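Local coordinates for endo-b-1,4-glucanase (Nasutitermes takasagoensis, PDB 1KS8), which probably catalyses the endohydrolysis of (1->4)-beta-D-glucosidic linkages in cellulose, lichenin and cereal beta-D-glucans as a family 9 glycosyl hydrolase, at residues V262-L267 / Q271-T276; S279-L284 / S325-F330; N286-T291 / L296-W301; A310-L315 / F421-A426. All coordinates share one frame; numbering follows the deposited sequence.

Contact 1 of 4, residues V262-L267 / Q271-T276; sequences VLLAKL and QAYKDT
Y273 lies against L264 and A265 where helices 257-268 and 271-286 form a tight antiparallel helical hairpin, part of the (alpha/alpha)6 fold. The evidence is an axis separation of 8.1 Å, with N-to-C directions 149° apart. L264 CB sits almost centrally over one face of the Y273 ring, 3.8 Å from its centroid and 6° off the normal, a CH-pi contact. Beyond CB the leucine runs on over the same ring toward the phenol end, where L264 CD1 is 3.8 Å from Y273 CE1. With CG anti to its own carbonyl carbon (chi1 -61°), Y273 keeps its ring beside the opposing helix. The hydroxyl of Y273 is hydrogen-bonded to E236, and Y239 packs against the ring in an edge-to-face stack. Replacing Y273 with an alanine would probably leave L264 without the surface its CB and CD1 rest on and E236 without its phenolic partner. Small size at A265 permits the close approach of the backbones, its CA 5.1 Å from Y273 CA. The A265 methyl also touches the aliphatic stem of K274, which is extended beyond CG: A265 CB lies 3.9 Å from K274 CG.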
loop_
_atom_site.group_PDB
_atom_site.type_symbol
_atom_site.label_atom_id
_atom_site.label_comp_id
_atom_site.label_asym_id
_atom_site.label_seq_id
_atom_site.Cartn_x
_atom_site.Cartn_y
_atom_site.Cartn_z
ATOM N N VAL A 262 12.442 -2.184 -12.128
ATOM C CA VAL A 262 12.889 -3.471 -11.620
ATOM C C VAL A 262 11.960 -4.582 -12.113
ATOM O O VAL A 262 12.386 -5.721 -12.299
ATOM C CB VAL A 262 12.986 -3.467 -10.066
ATOM C CG1 VAL A 262 11.607 -3.564 -9.438
ATOM C CG2 VAL A 262 13.886 -4.599 -9.600
ATOM N N LEU A 263 10.696 -4.239 -12.353
ATOM C CA LEU A 263 9.722 -5.210 -12.846
ATOM C C LEU A 263 10.063 -5.555 -14.300
ATOM O O LEU A 263 10.157 -6.727 -14.662
ATOM C CB LEU A 263 8.305 -4.628 -12.782
ATOM C CG LEU A 263 7.113 -5.558 -12.510
ATOM C CD1 LEU A 263 5.851 -4.897 -13.056
ATOM C CD2 LEU A 263 7.307 -6.918 -13.152
ATOM N N LEU A 264 10.240 -4.530 -15.132
ATOM C CA LEU A 264 10.576 -4.756 -16.533
ATOM C C LEU A 264 11.928 -5.447 -16.685
ATOM O O LEU A 264 12.132 -6.214 -17.623
ATOM C CB LEU A 264 10.565 -3.436 -17.315
ATOM C CG LEU A 264 9.169 -2.902 -17.657
ATOM C CD1 LEU A 264 9.282 -1.542 -18.317
ATOM C CD2 LEU A 264 8.455 -3.884 -18.579
ATOM N N ALA A 265 12.848 -5.182 -15.763
ATOM C CA ALA A 265 14.158 -5.819 -15.823
ATOM C C ALA A 265 13.966 -7.328 -15.684
ATOM O O ALA A 265 14.608 -8.113 -16.380
ATOM C CB ALA A 265 15.055 -5.297 -14.704
ATOM N N LYS A 266 13.071 -7.728 -14.788
ATOM C CA LYS A 266 12.805 -9.145 -14.567
ATOM C C LYS A 266 12.049 -9.781 -15.728
ATOM O O LYS A 266 12.347 -10.905 -16.134
ATOM C CB LYS A 266 12.002 -9.338 -13.278
ATOM C CG LYS A 266 11.723 -10.796 -12.937
ATOM C CD LYS A 266 10.972 -10.922 -11.619
ATOM C CE LYS A 266 10.855 -12.375 -11.184
ATOM N NZ LYS A 266 10.141 -13.208 -12.187
ATOM N N LEU A 267 11.074 -9.057 -16.266
ATOM C CA LEU A 267 10.253 -9.556 -17.365
ATOM C C LEU A 267 10.944 -9.621 -18.725
ATOM O O LEU A 267 10.603 -10.466 -19.555
ATOM C CB LEU A 267 8.987 -8.702 -17.496
ATOM C CG LEU A 267 8.036 -8.682 -16.298
ATOM C CD1 LEU A 267 6.897 -7.714 -16.573
ATOM C CD2 LEU A 267 7.496 -10.079 -16.041
ATOM N N GLN A 271 19.375 -5.341 -20.043
ATOM C CA GLN A 271 20.370 -4.649 -19.231
ATOM C C GLN A 271 20.045 -3.185 -18.938
ATOM O O GLN A 271 20.346 -2.691 -17.851
ATOM C CB GLN A 271 21.746 -4.734 -19.904
ATOM C CG GLN A 271 22.860 -4.087 -19.093
ATOM C CD GLN A 271 23.116 -4.801 -17.777
ATOM O OE1 GLN A 271 23.300 -4.165 -16.737
ATOM N NE2 GLN A 271 23.139 -6.126 -17.818
ATOM N N ALA A 272 19.432 -2.494 -19.894
ATOM C CA ALA A 272 19.098 -1.081 -19.721
ATOM C C ALA A 272 18.302 -0.805 -18.446
ATOM O O ALA A 272 18.595 0.142 -17.718
ATOM C CB ALA A 272 18.329 -0.572 -20.937
ATOM N N TYR A 273 17.290 -1.625 -18.184
ATOM C CA TYR A 273 16.477 -1.444 -16.986
ATOM C C TYR A 273 17.316 -1.700 -15.738
ATOM O O TYR A 273 17.198 -0.986 -14.743
ATOM C CB TYR A 273 15.281 -2.396 -17.001
ATOM C CG TYR A 273 14.344 -2.202 -18.174
ATOM C CD1 TYR A 273 13.725 -0.973 -18.406
ATOM C CD2 TYR A 273 14.070 -3.254 -19.048
ATOM C CE1 TYR A 273 12.852 -0.798 -19.481
ATOM C CE2 TYR A 273 13.202 -3.089 -20.121
ATOM C CZ TYR A 273 12.597 -1.862 -20.332
ATOM O OH TYR A 273 11.732 -1.702 -21.390
ATOM N N LYS A 274 18.167 -2.721 -15.802
ATOM C CA LYS A 274 19.024 -3.070 -14.677
ATOM C C LYS A 274 19.996 -1.941 -14.358
ATOM O O LYS A 274 20.319 -1.713 -13.193
ATOM C CB LYS A 274 19.790 -4.362 -14.974
ATOM C CG LYS A 274 18.884 -5.542 -15.285
ATOM C CD LYS A 274 19.682 -6.786 -15.635
ATOM C CE LYS A 274 18.769 -7.891 -16.140
ATOM N NZ LYS A 274 19.542 -9.114 -16.483
ATOM N N ASP A 275 20.460 -1.234 -15.388
ATOM C CA ASP A 275 21.381 -0.119 -15.185
ATOM C C ASP A 275 20.689 0.975 -14.374
ATOM O O ASP A 275 21.258 1.515 -13.426
ATOM C CB ASP A 275 21.839 0.485 -16.521
ATOM C CG ASP A 275 22.696 -0.461 -17.342
ATOM O OD1 ASP A 275 23.480 -1.234 -16.756
ATOM O OD2 ASP A 275 22.598 -0.414 -18.587
ATOM N N THR A 276 19.459 1.301 -14.756
ATOM C CA THR A 276 18.718 2.344 -14.060
ATOM C C THR A 276 18.451 1.969 -12.605
ATOM O O THR A 276 18.521 2.820 -11.717
ATOM C CB THR A 276 17.387 2.647 -14.773
ATOM O OG1 THR A 276 17.646 2.951 -16.151
ATOM C CG2 THR A 276 16.701 3.840 -14.128
#

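Contact 2 of 4, residues S279-L284 / S325-F330; sequences SYVNYL and SSYRQF
Y327 OH and N282 ND2 lie 2.7 Å apart, the shortest polar approach between 279-284 and 325-330. The amide nitrogen arrives at the edge of the phenol ring, in its plane, while the amide plane is turned 71° from that of the ring. N282 ND2 is also 3.5 Å from Y327 CE1, on the hydroxyl side of the ring edge. The face is taken by V281: its CG1 lies 3.4 Å from the ring centroid and 14° off the normal, a close CH-pi contact. That methyl is the branch anti to the valine's backbone N (chi1 175°), which carries it out across the phenol. This pairing joins helix 271-286 to helix 324-341 within the (alpha/alpha)6 fold, and M314 of helix 303-319 backs V281. L322, Q278 and I285 also touch Y327. An alanine in place of Y327 would probably open a gap beneath V281 CG1 and deprive the N282 amide of its nearest polar neighbour across the helices. V281 CB takes part as well, lying 3.8 Å from Y327 CZ and 3.8 Å from Y327 OH.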
loop_
_atom_site.group_PDB
_atom_site.type_symbol
_atom_site.label_atom_id
_atom_site.label_comp_id
_atom_site.label_asym_id
_atom_site.label_seq_id
_atom_site.Cartn_x
_atom_site.Cartn_y
_atom_site.Cartn_z
ATOM N N SER A 279 21.768 2.208 -10.576
ATOM C CA SER A 279 22.116 3.608 -10.387
ATOM C C SER A 279 21.324 4.213 -9.234
ATOM O O SER A 279 21.875 4.936 -8.403
ATOM C CB SER A 279 21.840 4.394 -11.668
ATOM O OG SER A 279 22.190 5.757 -11.508
ATOM N N TYR A 280 20.031 3.908 -9.185
ATOM C CA TYR A 280 19.168 4.430 -8.132
ATOM C C TYR A 280 19.533 3.865 -6.763
ATOM O O TYR A 280 19.685 4.612 -5.795
ATOM C CB TYR A 280 17.703 4.110 -8.442
ATOM C CG TYR A 280 16.748 4.521 -7.342
ATOM C CD1 TYR A 280 16.596 5.862 -6.989
ATOM C CD2 TYR A 280 16.011 3.567 -6.644
ATOM C CE1 TYR A 280 15.729 6.243 -5.961
ATOM C CE2 TYR A 280 15.142 3.937 -5.615
ATOM C CZ TYR A 280 15.009 5.274 -5.281
ATOM O OH TYR A 280 14.167 5.643 -4.255
ATOM N N VAL A 281 19.665 2.545 -6.677
ATOM C CA VAL A 281 20.006 1.918 -5.408
ATOM C C VAL A 281 21.362 2.385 -4.897
ATOM O O VAL A 281 21.503 2.709 -3.717
ATOM C CB VAL A 281 20.000 0.377 -5.525
ATOM C CG1 VAL A 281 20.483 -0.242 -4.220
ATOM C CG2 VAL A 281 18.589 -0.113 -5.841
ATOM N N ASN A 282 22.359 2.428 -5.778
ATOM C CA ASN A 282 23.691 2.869 -5.380
ATOM C C ASN A 282 23.621 4.286 -4.833
ATOM O O ASN A 282 24.290 4.618 -3.855
ATOM C CB ASN A 282 24.654 2.809 -6.569
ATOM C CG ASN A 282 25.007 1.383 -6.965
ATOM O OD1 ASN A 282 25.607 1.151 -8.019
ATOM N ND2 ASN A 282 24.642 0.423 -6.122
ATOM N N TYR A 283 22.803 5.122 -5.466
ATOM C CA TYR A 283 22.633 6.498 -5.024
ATOM C C TYR A 283 22.064 6.545 -3.609
ATOM O O TYR A 283 22.540 7.302 -2.763
ATOM C CB TYR A 283 21.691 7.258 -5.959
ATOM C CG TYR A 283 21.280 8.592 -5.387
ATOM C CD1 TYR A 283 22.194 9.640 -5.296
ATOM C CD2 TYR A 283 20.004 8.780 -4.859
ATOM C CE1 TYR A 283 21.851 10.841 -4.686
ATOM C CE2 TYR A 283 19.649 9.979 -4.246
ATOM C CZ TYR A 283 20.578 11.001 -4.161
ATOM O OH TYR A 283 20.246 12.176 -3.530
ATOM N N LEU A 284 21.033 5.745 -3.355
ATOM C CA LEU A 284 20.422 5.715 -2.033
ATOM C C LEU A 284 21.428 5.299 -0.967
ATOM O O LEU A 284 21.541 5.939 0.075
ATOM C CB LEU A 284 19.237 4.746 -2.008
ATOM C CG LEU A 284 17.989 5.116 -2.811
ATOM C CD1 LEU A 284 16.964 3.999 -2.670
ATOM C CD2 LEU A 284 17.413 6.442 -2.311
ATOM N N SER A 325 24.232 -9.404 -1.988
ATOM C CA SER A 325 24.609 -9.348 -0.580
ATOM C C SER A 325 24.535 -7.953 0.032
ATOM O O SER A 325 23.926 -7.765 1.089
ATOM C CB SER A 325 26.017 -9.917 -0.388
ATOM O OG SER A 325 26.042 -11.300 -0.690
ATOM N N SER A 326 25.147 -6.975 -0.626
ATOM C CA SER A 326 25.149 -5.612 -0.112
ATOM C C SER A 326 23.766 -4.967 -0.134
ATOM O O SER A 326 23.394 -4.256 0.798
ATOM C CB SER A 326 26.146 -4.747 -0.897
ATOM O OG SER A 326 25.821 -4.693 -2.273
ATOM N N TYR A 327 23.005 -5.219 -1.195
ATOM C CA TYR A 327 21.663 -4.654 -1.312
ATOM C C TYR A 327 20.735 -5.227 -0.244
ATOM O O TYR A 327 19.964 -4.496 0.381
ATOM C CB TYR A 327 21.093 -4.934 -2.705
ATOM C CG TYR A 327 21.612 -4.020 -3.798
ATOM C CD1 TYR A 327 22.707 -3.176 -3.584
ATOM C CD2 TYR A 327 21.007 -4.005 -5.053
ATOM C CE1 TYR A 327 23.182 -2.340 -4.598
ATOM C CE2 TYR A 327 21.473 -3.177 -6.069
ATOM C CZ TYR A 327 22.556 -2.350 -5.838
ATOM O OH TYR A 327 23.008 -1.535 -6.851
ATOM N N ARG A 328 20.809 -6.537 -0.036
ATOM C CA ARG A 328 19.981 -7.192 0.968
ATOM C C ARG A 328 20.358 -6.715 2.365
ATOM O O ARG A 328 19.490 -6.484 3.209
ATOM C CB ARG A 328 20.140 -8.710 0.867
ATOM C CG ARG A 328 19.432 -9.299 -0.338
ATOM C CD ARG A 328 19.857 -10.731 -0.618
ATOM N NE ARG A 328 19.061 -11.304 -1.698
ATOM C CZ ARG A 328 19.375 -12.408 -2.369
ATOM N NH1 ARG A 328 20.483 -13.078 -2.082
ATOM N NH2 ARG A 328 18.568 -12.846 -3.329
ATOM N N GLN A 329 21.655 -6.564 2.607
ATOM C CA GLN A 329 22.133 -6.103 3.904
ATOM C C GLN A 329 21.640 -4.685 4.175
ATOM O O GLN A 329 21.147 -4.391 5.266
ATOM C CB GLN A 329 23.662 -6.128 3.945
ATOM C CG GLN A 329 24.264 -5.624 5.254
ATOM C CD GLN A 329 24.114 -6.612 6.399
ATOM O OE1 GLN A 329 24.467 -6.311 7.540
ATOM N NE2 GLN A 329 23.598 -7.799 6.101
ATOM N N PHE A 330 21.762 -3.803 3.185
ATOM C CA PHE A 330 21.324 -2.431 3.388
ATOM C C PHE A 330 19.821 -2.376 3.621
ATOM O O PHE A 330 19.347 -1.641 4.487
ATOM C CB PHE A 330 21.681 -1.540 2.198
ATOM C CG PHE A 330 21.576 -0.074 2.510
ATOM C CD1 PHE A 330 22.684 0.635 2.966
ATOM C CD2 PHE A 330 20.351 0.578 2.432
ATOM C CE1 PHE A 330 22.567 1.973 3.346
ATOM C CE2 PHE A 330 20.224 1.912 2.809
ATOM C CZ PHE A 330 21.336 2.611 3.268
#

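Contact 3 of 4, residues N286-T291 / L296-W301; sequences NNQQKT and LYIDMW
K290 runs alongside L296, the two side chains pointing the same way. At its start K290 CB stands 4.6 Å from L296 CA. The next carbon, K290 CG, is 4.1 Å from L296 CD2, and K290 CD follows at 4.6 Å from the same methyl. K290 CE then comes closest to it, 3.9 Å from L296 CD2, and also packs against F330 CZ, at the rim of that ring. The chain is extended as far as CE and bends only at the last torsion (chi4 63°), which turns the ammonium group back to the backbone. There K290 NZ gives a hydrogen bond of 2.8 Å to Q288 O, in the carbonyl plane and on a lone pair, with a C=O...N angle of 141°. L284 O and I285 O also accept from NZ, so three carbonyls near the end of helix 271-286 grip one ammonium.

The two loop segments form a single beta bridge, K290 with L296, on the way to helix 303-319. Y297 N donates to Q289 O at 2.8 Å; the N-H...O angle of 168° shows a nearly straight bond, although the donor is tilted from the carbonyl plane. T291 CG2 approaches the Y297 ring obliquely, 4.3 Å from Y297 CD2, while T291 OG1 is hydrogen-bonded to D399 and to L295 N. Q288 meets the same leucine methyl as the lysine, crossing L296 at about a right angle, with Q288 CG 3.8 Å from L296 CD2. Further along, D299 OD2 accepts from W301 N, above the carboxylate plane, in an Asx turn.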
loop_
_atom_site.group_PDB
_atom_site.type_symbol
_atom_site.label_atom_id
_atom_site.label_comp_id
_atom_site.label_asym_id
_atom_site.label_seq_id
_atom_site.Cartn_x
_atom_site.Cartn_y
_atom_site.Cartn_z
ATOM N N ASN A 286 24.854 5.192 -1.133
ATOM C CA ASN A 286 26.014 6.069 -1.050
ATOM C C ASN A 286 25.776 7.552 -0.801
ATOM O O ASN A 286 26.570 8.191 -0.109
ATOM C CB ASN A 286 26.848 5.933 -2.333
ATOM C CG ASN A 286 27.415 4.541 -2.524
ATOM O OD1 ASN A 286 27.673 4.116 -3.653
ATOM N ND2 ASN A 286 27.631 3.831 -1.427
ATOM N N ASN A 287 24.693 8.108 -1.341
ATOM C CA ASN A 287 24.480 9.544 -1.210
ATOM C C ASN A 287 23.198 10.124 -0.614
ATOM O O ASN A 287 23.235 11.215 -0.045
ATOM C CB ASN A 287 24.721 10.189 -2.576
ATOM C CG ASN A 287 26.094 9.858 -3.138
ATOM O OD1 ASN A 287 26.215 9.185 -4.164
ATOM N ND2 ASN A 287 27.133 10.322 -2.461
ATOM N N GLN A 288 22.068 9.437 -0.752
ATOM C CA GLN A 288 20.813 9.962 -0.204
ATOM C C GLN A 288 20.977 10.374 1.257
ATOM O O GLN A 288 21.637 9.683 2.037
ATOM C CB GLN A 288 19.700 8.915 -0.315
ATOM C CG GLN A 288 18.408 9.300 0.414
ATOM C CD GLN A 288 17.688 10.480 -0.224
ATOM O OE1 GLN A 288 17.113 11.321 0.471
ATOM N NE2 GLN A 288 17.704 10.540 -1.550
ATOM N N GLN A 289 20.373 11.501 1.623
ATOM C CA GLN A 289 20.453 11.990 2.991
ATOM C C GLN A 289 19.980 10.920 3.962
ATOM O O GLN A 289 18.988 10.231 3.712
ATOM C CB GLN A 289 19.598 13.247 3.172
ATOM C CG GLN A 289 19.562 13.742 4.613
ATOM C CD GLN A 289 18.792 15.034 4.783
ATOM O OE1 GLN A 289 18.411 15.400 5.898
ATOM N NE2 GLN A 289 18.571 15.742 3.681
ATOM N N LYS A 290 20.697 10.789 5.071
ATOM C CA LYS A 290 20.358 9.812 6.095
ATOM C C LYS A 290 20.409 10.486 7.455
ATOM O O LYS A 290 21.063 11.515 7.617
ATOM C CB LYS A 290 21.357 8.654 6.066
ATOM C CG LYS A 290 21.404 7.917 4.738
ATOM C CD LYS A 290 22.533 6.905 4.696
ATOM C CE LYS A 290 22.574 6.195 3.350
ATOM N NZ LYS A 290 22.846 7.141 2.226
ATOM N N THR A 291 19.703 9.919 8.427
ATOM C CA THR A 291 19.734 10.465 9.775
ATOM C C THR A 291 21.075 10.009 10.345
ATOM O O THR A 291 21.711 9.107 9.797
ATOM C CB THR A 291 18.606 9.887 10.650
ATOM O OG1 THR A 291 18.837 8.487 10.862
ATOM C CG2 THR A 291 17.250 10.090 9.978
ATOM N N LEU A 296 17.400 6.173 6.009
ATOM C CA LEU A 296 17.288 6.958 4.783
ATOM C C LEU A 296 16.235 8.026 5.056
ATOM O O LEU A 296 15.135 7.706 5.502
ATOM C CB LEU A 296 16.807 6.081 3.622
ATOM C CG LEU A 296 17.809 5.126 2.974
ATOM C CD1 LEU A 296 17.073 4.166 2.051
ATOM C CD2 LEU A 296 18.845 5.925 2.197
ATOM N N TYR A 297 16.561 9.290 4.808
ATOM C CA TYR A 297 15.591 10.359 5.034
ATOM C C TYR A 297 15.241 10.955 3.680
ATOM O O TYR A 297 15.915 11.860 3.183
ATOM C CB TYR A 297 16.157 11.431 5.969
ATOM C CG TYR A 297 15.099 12.393 6.459
ATOM C CD1 TYR A 297 14.826 13.577 5.774
ATOM C CD2 TYR A 297 14.317 12.084 7.576
ATOM C CE1 TYR A 297 13.799 14.427 6.186
ATOM C CE2 TYR A 297 13.290 12.924 7.993
ATOM C CZ TYR A 297 13.036 14.091 7.295
ATOM O OH TYR A 297 12.005 14.909 7.703
ATOM N N ILE A 298 14.173 10.428 3.095
ATOM C CA ILE A 298 13.718 10.835 1.776
ATOM C C ILE A 298 12.732 12.003 1.779
ATOM O O ILE A 298 12.748 12.836 0.873
ATOM C CB ILE A 298 13.120 9.604 1.054
ATOM C CG1 ILE A 298 14.236 8.577 0.826
ATOM C CG2 ILE A 298 12.476 10.009 -0.261
ATOM C CD1 ILE A 298 13.754 7.198 0.450
ATOM N N ASP A 299 11.883 12.066 2.798
ATOM C CA ASP A 299 10.907 13.144 2.919
ATOM C C ASP A 299 10.332 13.122 4.326
ATOM O O ASP A 299 10.412 12.104 5.016
ATOM C CB ASP A 299 9.780 12.970 1.895
ATOM C CG ASP A 299 8.848 14.168 1.844
ATOM O OD1 ASP A 299 9.342 15.296 1.636
ATOM O OD2 ASP A 299 7.625 13.984 2.012
ATOM N N MET A 300 9.758 14.245 4.749
ATOM C CA MET A 300 9.169 14.350 6.077
ATOM C C MET A 300 7.859 13.574 6.209
ATOM O O MET A 300 7.478 13.199 7.313
ATOM C CB MET A 300 8.920 15.821 6.438
ATOM C CG MET A 300 7.990 16.546 5.476
ATOM S SD MET A 300 7.429 18.136 6.106
ATOM C CE MET A 300 6.107 17.596 7.213
ATOM N N TRP A 301 7.172 13.336 5.094
ATOM C CA TRP A 301 5.905 12.602 5.133
ATOM C C TRP A 301 6.132 11.104 4.981
ATOM O O TRP A 301 6.745 10.657 4.013
ATOM C CB TRP A 301 4.961 13.077 4.026
ATOM C CG TRP A 301 4.605 14.530 4.099
ATOM C CD1 TRP A 301 5.065 15.529 3.287
ATOM C CD2 TRP A 301 3.700 15.147 5.023
ATOM N NE1 TRP A 301 4.500 16.730 3.646
ATOM C CE2 TRP A 301 3.659 16.525 4.708
ATOM C CE3 TRP A 301 2.918 14.671 6.085
ATOM C CZ2 TRP A 301 2.866 17.434 5.420
ATOM C CZ3 TRP A 301 2.128 15.576 6.793
ATOM C CH2 TRP A 301 2.110 16.943 6.456
#

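Contact 4 of 4, residues A310-L315 / F421-A426; sequences AAFIML and FQSALA
In the (alpha/alpha)6 barrel, helices 303-319 and 415-430 meet through F312 and L315 of the first and S423 and A424 of the second. The segment axes approach to 8.6 Å, and their N-to-C directions differ by 38°, so the two helices run in broadly the same sense. Backbone spacing is shortest at F312 CA and A424 CA, 5.0 Å apart, a closeness that the small side chain of A424 allows.

F312 supplies the flat surface. With CG anti to the backbone N (chi1 -172°), its ring reaches across to S423, whose CB lies over one face, displaced toward the rim. The evidence for a CH-pi contact is a distance of 3.8 Å from S423 CB to the centroid of the F312 ring, 25° off the normal; the nearest ring atom, F312 CE1, is 3.4 Å from S423 CB. The serine therefore presents its carbon to the ring, while its hydroxyl is spent on V71 O and, weakly, on A419 O. W74 stacks edge-to-face with F312. At another corner of the same ring, F312 CD1 lies 3.7 Å from A424 N, approached obliquely.

L315, one helical turn on from F312, covers the alanine. L315 CD1 touches both its methyl and its backbone: it is 3.8 Å from A424 CB and 3.8 Å from A424 O. Helix 324-341 closes over this pair, with A331 against L315 and I335 against A424. Buried, apolar packing between similarly directed helices, with no hydrogen bond across the two segments, is consistent with neighbours in one layer of an (alpha/alpha)6 barrel.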
loop_
_atom_site.group_PDB
_atom_site.type_symbol
_atom_site.label_atom_id
_atom_site.label_comp_id
_atom_site.label_asym_id
_atom_site.label_seq_id
_atom_site.Cartn_x
_atom_site.Cartn_y
_atom_site.Cartn_z
ATOM N N ALA A 310 12.125 1.807 -0.206
ATOM C CA ALA A 310 13.440 1.735 -0.826
ATOM C C ALA A 310 14.038 0.364 -0.524
ATOM O O ALA A 310 14.650 -0.259 -1.395
ATOM C CB ALA A 310 14.340 2.840 -0.285
ATOM N N ALA A 311 13.855 -0.108 0.706
ATOM C CA ALA A 311 14.376 -1.414 1.095
ATOM C C ALA A 311 13.790 -2.499 0.196
ATOM O O ALA A 311 14.499 -3.417 -0.221
ATOM C CB ALA A 311 14.048 -1.708 2.559
ATOM N N PHE A 312 12.500 -2.400 -0.114
ATOM C CA PHE A 312 11.892 -3.409 -0.968
ATOM C C PHE A 312 12.457 -3.359 -2.382
ATOM O O PHE A 312 12.676 -4.400 -2.999
ATOM C CB PHE A 312 10.373 -3.260 -1.025
ATOM C CG PHE A 312 9.702 -4.399 -1.731
ATOM C CD1 PHE A 312 9.818 -5.695 -1.240
ATOM C CD2 PHE A 312 9.009 -4.191 -2.918
ATOM C CE1 PHE A 312 9.259 -6.773 -1.921
ATOM C CE2 PHE A 312 8.445 -5.265 -3.608
ATOM C CZ PHE A 312 8.572 -6.555 -3.108
ATOM N N ILE A 313 12.689 -2.157 -2.902
ATOM C CA ILE A 313 13.262 -2.032 -4.237
ATOM C C ILE A 313 14.641 -2.686 -4.232
ATOM O O ILE A 313 15.022 -3.356 -5.191
ATOM C CB ILE A 313 13.383 -0.547 -4.667
ATOM C CG1 ILE A 313 11.990 0.011 -4.981
ATOM C CG2 ILE A 313 14.291 -0.416 -5.891
ATOM C CD1 ILE A 313 11.275 -0.688 -6.137
ATOM N N MET A 314 15.382 -2.507 -3.143
ATOM C CA MET A 314 16.711 -3.098 -3.029
ATOM C C MET A 314 16.633 -4.619 -3.008
ATOM O O MET A 314 17.456 -5.300 -3.624
ATOM C CB MET A 314 17.408 -2.603 -1.763
ATOM C CG MET A 314 17.823 -1.148 -1.831
ATOM S SD MET A 314 18.699 -0.636 -0.348
ATOM C CE MET A 314 18.572 1.142 -0.494
ATOM N N LEU A 315 15.645 -5.154 -2.295
ATOM C CA LEU A 315 15.472 -6.598 -2.214
ATOM C C LEU A 315 15.083 -7.162 -3.581
ATOM O O LEU A 315 15.516 -8.256 -3.958
ATOM C CB LEU A 315 14.420 -6.935 -1.154
ATOM C CG LEU A 315 14.930 -6.686 0.271
ATOM C CD1 LEU A 315 13.766 -6.582 1.249
ATOM C CD2 LEU A 315 15.876 -7.808 0.669
ATOM N N PHE A 421 6.856 -2.207 3.362
ATOM C CA PHE A 421 7.349 -2.739 4.629
ATOM C C PHE A 421 7.010 -4.226 4.765
ATOM O O PHE A 421 7.890 -5.053 5.015
ATOM C CB PHE A 421 6.709 -1.934 5.767
ATOM C CG PHE A 421 7.022 -2.439 7.148
ATOM C CD1 PHE A 421 8.315 -2.390 7.654
ATOM C CD2 PHE A 421 5.998 -2.906 7.969
ATOM C CE1 PHE A 421 8.584 -2.796 8.964
ATOM C CE2 PHE A 421 6.255 -3.313 9.274
ATOM C CZ PHE A 421 7.550 -3.256 9.773
ATOM N N GLN A 422 5.738 -4.568 4.584
ATOM C CA GLN A 422 5.322 -5.959 4.709
ATOM C C GLN A 422 5.974 -6.857 3.665
ATOM O O GLN A 422 6.407 -7.970 3.976
ATOM C CB GLN A 422 3.799 -6.079 4.618
ATOM C CG GLN A 422 3.307 -7.487 4.938
ATOM C CD GLN A 422 1.804 -7.571 5.069
ATOM O OE1 GLN A 422 1.197 -6.873 5.882
ATOM N NE2 GLN A 422 1.190 -8.435 4.270
ATOM N N SER A 423 6.055 -6.381 2.426
ATOM C CA SER A 423 6.672 -7.178 1.380
ATOM C C SER A 423 8.162 -7.375 1.651
ATOM O O SER A 423 8.716 -8.430 1.341
ATOM C CB SER A 423 6.438 -6.526 0.017
ATOM O OG SER A 423 5.055 -6.593 -0.306
ATOM N N ALA A 424 8.805 -6.369 2.239
ATOM C CA ALA A 424 10.223 -6.463 2.572
ATOM C C ALA A 424 10.417 -7.499 3.675
ATOM O O ALA A 424 11.397 -8.247 3.674
ATOM C CB ALA A 424 10.756 -5.101 3.025
ATOM N N LEU A 425 9.479 -7.548 4.617
ATOM C CA LEU A 425 9.560 -8.517 5.702
ATOM C C LEU A 425 9.462 -9.927 5.132
ATOM O O LEU A 425 10.196 -10.822 5.545
ATOM C CB LEU A 425 8.437 -8.279 6.715
ATOM C CG LEU A 425 8.601 -7.042 7.599
ATOM C CD1 LEU A 425 7.288 -6.724 8.297
ATOM C CD2 LEU A 425 9.713 -7.290 8.612
ATOM N N ALA A 426 8.552 -10.124 4.182
ATOM C CA ALA A 426 8.390 -11.432 3.558
ATOM C C ALA A 426 9.696 -11.834 2.877
ATOM O O ALA A 426 10.099 -13.000 2.930
ATOM C CB ALA A 426 7.258 -11.388 2.537
#

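In the fold
Contacts 1 and 2 share helix 271-286, centres 15 Å apart, and contact 3 starts at its end. Contact 4 lies deepest, about 12 Å from the chain centre against 20 to 22 Å for the others. M314 SD joins it to contact 2, 3.5 Å from F330 CD2. A310 CB serves two neighbours, 3.7 Å from L284 CD1 of contact 2 and 3.8 Å from L296 CD1 of contact 3. Contacts 2 and 4 lie away from the predicted catalytic residues D403 and E412. L264 of contact 1 and I298 of contact 3 are each about 10 Å, side chain to side chain, from D213 and D254 respectively, which bind calcium in another structure but carry none here.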